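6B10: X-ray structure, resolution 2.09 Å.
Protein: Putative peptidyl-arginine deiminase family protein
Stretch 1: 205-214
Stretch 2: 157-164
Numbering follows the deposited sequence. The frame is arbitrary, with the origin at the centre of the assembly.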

# COMPACT_ATOMS: atom_id res chain seq x y z
N ASP A 205 -12.31 0.13 6.30
CA ASP A 205 -11.65 1.22 5.59
C ASP A 205 -11.66 1.00 4.08
O ASP A 205 -11.04 0.06 3.59
CB ASP A 205 -10.22 1.39 6.10
N HIS A 206 -12.36 1.88 3.36
CA HIS A 206 -12.36 1.89 1.89
C HIS A 206 -10.97 2.37 1.44
O HIS A 206 -10.41 3.30 2.04
CB HIS A 206 -13.45 2.85 1.39
CG HIS A 206 -14.01 2.49 0.05
ND1 HIS A 206 -13.23 2.36 -1.08
CD2 HIS A 206 -15.29 2.28 -0.35
CE1 HIS A 206 -14.00 2.06 -2.11
NE2 HIS A 206 -15.25 2.01 -1.70
N HIS A 207 -10.39 1.73 0.42
CA HIS A 207 -9.03 2.05 -0.01
C HIS A 207 -8.83 2.01 -1.52
O HIS A 207 -9.18 1.03 -2.17
CB HIS A 207 -8.03 1.08 0.61
CG HIS A 207 -7.82 1.27 2.08
ND1 HIS A 207 -7.76 2.51 2.68
CD2 HIS A 207 -7.60 0.37 3.07
CE1 HIS A 207 -7.54 2.37 3.97
NE2 HIS A 207 -7.44 1.08 4.24
N ILE A 208 -8.22 3.06 -2.05
CA ILE A 208 -7.90 3.14 -3.47
C ILE A 208 -6.93 2.03 -3.90
O ILE A 208 -6.97 1.60 -5.05
CB ILE A 208 -7.31 4.53 -3.85
CG1 ILE A 208 -7.44 4.79 -5.35
CG2 ILE A 208 -5.86 4.66 -3.42
CD1 ILE A 208 -8.86 5.04 -5.80
N ASP A 209 -6.09 1.54 -2.97
CA ASP A 209 -5.15 0.48 -3.32
C ASP A 209 -5.79 -0.91 -3.47
O ASP A 209 -5.09 -1.88 -3.71
CB ASP A 209 -3.94 0.45 -2.36
CG ASP A 209 -4.28 -0.10 -0.97
OD1 ASP A 209 -5.47 -0.24 -0.63
OD2 ASP A 209 -3.33 -0.40 -0.22
N THR A 210 -7.12 -1.00 -3.35
CA THR A 210 -7.85 -2.21 -3.73
C THR A 210 -8.47 -2.08 -5.12
O THR A 210 -8.95 -3.06 -5.67
CB THR A 210 -8.98 -2.56 -2.73
OG1 THR A 210 -9.99 -1.56 -2.79
CG2 THR A 210 -8.45 -2.67 -1.30
N LEU A 211 -8.43 -0.88 -5.69
CA LEU A 211 -9.15 -0.58 -6.92
C LEU A 211 -8.27 -0.16 -8.09
O LEU A 211 -8.46 -0.64 -9.20
CB LEU A 211 -10.15 0.54 -6.66
CG LEU A 211 -11.35 0.19 -5.79
CD1 LEU A 211 -12.15 1.45 -5.51
CD2 LEU A 211 -12.22 -0.86 -6.47
N ALA A 212 -7.34 0.76 -7.83
CA ALA A 212 -6.58 1.40 -8.91
C ALA A 212 -5.25 1.94 -8.42
O ALA A 212 -5.18 2.48 -7.32
CB ALA A 212 -7.40 2.52 -9.54
N ARG A 213 -4.23 1.82 -9.26
CA ARG A 213 -2.85 2.13 -8.90
C ARG A 213 -2.10 2.62 -10.12
O ARG A 213 -2.23 2.04 -11.19
CB ARG A 213 -2.12 0.87 -8.42
CG ARG A 213 -2.74 0.08 -7.27
CD ARG A 213 -2.53 0.74 -5.92
NE ARG A 213 -1.12 0.94 -5.61
CZ ARG A 213 -0.30 0.01 -5.13
NH1 ARG A 213 -0.71 -1.23 -4.89
NH2 ARG A 213 0.97 0.32 -4.92
N PHE A 214 -1.29 3.66 -9.97
CA PHE A 214 -0.30 3.98 -10.99
C PHE A 214 0.79 2.91 -10.99
O PHE A 214 1.27 2.49 -9.92
CB PHE A 214 0.36 5.34 -10.74
CG PHE A 214 -0.55 6.50 -10.99
CD1 PHE A 214 -0.83 6.90 -12.28
CD2 PHE A 214 -1.11 7.20 -9.93
CE1 PHE A 214 -1.67 7.97 -12.52
CE2 PHE A 214 -1.95 8.28 -10.16
CZ PHE A 214 -2.23 8.66 -11.46
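Stretch 2 157-164: MLTSSHCL

Stretch 2 comes to this contact as an extended strand, Met157 to Ser160, that gives way to the start of a helix leading on through Leu164. Stretch 1 runs the other way: a loop through His206 and His207, a single 3-10 turn at Ile208 to Thr210, then a short strand from Ala212 to Phe214. The two strands are antiparallel in direction, with 171° between their N-to-C axes, but their closest approach is 8.0 Å and no clear hydrogen bond joins the stretches. Most of the contact is made by side chains. The register follows the same sense: His206 lies opposite Cys163 and Ile208 opposite Thr159, each pair with its CA atoms 5.5 Å apart, while Phe214 reaches back to Leu158.

The apolar contact is organised around Leu158, whose CA-to-CB bond points toward stretch 1 and which is covered by it more than any other residue of stretch 2. Three side chains gather on it. Ile208 CG1 lies 4.2 Å from Leu158 CG, Ala212 CB lies 3.9 Å from Leu158 CD2, and Phe214 CE2 lies 3.9 Å from Leu158 CB. The Phe214 CA-to-CB bond leaves sideways, yet the end of the side chain, with chi1 m, comes nearer. Ile208, with chi1 t and chi2 p, also lays its CD1 along the strand backbone, 3.6 Å from Thr159 C and 3.8 Å from Ser160 N. The strand alternates as expected: Leu158 and Ser160 point toward stretch 1, Met157 and Thr159 away, so Thr159 offers mainly backbone to Ile208.

Hydrogen bonds within each stretch hold its own turn. In stretch 1, Ile208 O accepts from Leu211 N and Ala212 N, both at 2.9 Å, and His207 O accepts from Thr210 N at 3.1 Å and Thr210 OG1 at 2.8 Å; this tight turn links Ile208 to Ala212, two of the residues that meet Leu158. In stretch 2, Ser160 caps the helix: its OG accepts from His162 N at 3.2 Å, and its backbone O accepts from Cys163 N at 3.1 Å.

Around the cap, the contact centres on the His206 ring. His162 CB sits over one face of the His206 ring, 4.2 Å from the ring centroid, and Ser160 OG lies over that same face, 4.0 Å from His206 ND1. The two histidine rings are near parallel, at 15°, but slid apart with centroids 5.4 Å from each other, so they barely overlap. Cys163 SG approaches the His206 ring obliquely, 4.8 Å from its centroid. His206, His162 and Cys163 are all poorly ordered, and His206 ND1 is buried here without a partner.

One water mediates between the backbones, accepting weak bonds from Ile208 N at 3.0 Å and Ser160 N at 3.3 Å. The rule to read from this contact is a division by position: one leucine of the strand packed by three apolar side chains, and a capped helix start set against a histidine.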

# COMPACT_ATOMS: atom_id res chain seq x y z
N MET A 157 -2.35 12.66 -7.77
CA MET A 157 -2.71 11.67 -6.76
C MET A 157 -4.08 11.08 -7.05
O MET A 157 -4.99 11.78 -7.47
CB MET A 157 -2.71 12.27 -5.35
CG MET A 157 -2.99 11.25 -4.25
SD MET A 157 -3.07 11.99 -2.60
CE MET A 157 -4.72 12.68 -2.64
N LEU A 158 -4.21 9.78 -6.79
CA LEU A 158 -5.42 9.04 -7.02
C LEU A 158 -6.01 8.71 -5.66
O LEU A 158 -5.28 8.36 -4.73
CB LEU A 158 -5.05 7.77 -7.79
CG LEU A 158 -6.05 6.95 -8.61
CD1 LEU A 158 -6.82 7.81 -9.59
CD2 LEU A 158 -5.29 5.84 -9.34
N THR A 159 -7.32 8.85 -5.52
CA THR A 159 -7.99 8.55 -4.25
C THR A 159 -9.48 8.31 -4.47
O THR A 159 -10.02 8.63 -5.53
CB THR A 159 -7.78 9.68 -3.21
OG1 THR A 159 -8.20 9.24 -1.91
CG2 THR A 159 -8.54 10.94 -3.59
N SER A 160 -10.14 7.75 -3.47
CA SER A 160 -11.58 7.51 -3.54
C SER A 160 -12.34 8.54 -2.71
O SER A 160 -11.99 8.80 -1.56
CB SER A 160 -11.91 6.10 -3.04
OG SER A 160 -13.31 5.93 -2.90
N SER A 161 -13.40 9.09 -3.30
CA SER A 161 -14.29 10.02 -2.60
C SER A 161 -14.91 9.43 -1.33
O SER A 161 -15.20 10.15 -0.38
CB SER A 161 -15.42 10.46 -3.54
OG SER A 161 -14.89 11.13 -4.67
N HIS A 162 -15.09 8.12 -1.32
CA HIS A 162 -15.70 7.43 -0.18
C HIS A 162 -14.77 7.37 1.03
O HIS A 162 -15.24 7.27 2.16
CB HIS A 162 -16.13 6.02 -0.60
CG HIS A 162 -17.14 6.00 -1.70
ND1 HIS A 162 -18.50 5.90 -1.47
CD2 HIS A 162 -17.00 6.08 -3.05
CE1 HIS A 162 -19.14 5.92 -2.62
NE2 HIS A 162 -18.26 6.03 -3.59
N CYS A 163 -13.46 7.43 0.80
CA CYS A 163 -12.48 7.35 1.89
C CYS A 163 -12.37 8.65 2.69
O CYS A 163 -12.83 8.73 3.83
CB CYS A 163 -11.10 6.99 1.35
SG CYS A 163 -11.04 5.45 0.43
N LEU A 164 -11.77 9.66 2.08
CA LEU A 164 -11.26 10.83 2.81
C LEU A 164 -12.35 11.79 3.27
O LEU A 164 -12.17 12.50 4.26
CB LEU A 164 -10.23 11.57 1.95
CG LEU A 164 -9.02 10.73 1.53
CD1 LEU A 164 -8.26 11.41 0.40
CD2 LEU A 164 -8.10 10.45 2.71
O HOH W 1 -8.93 5.83 -1.01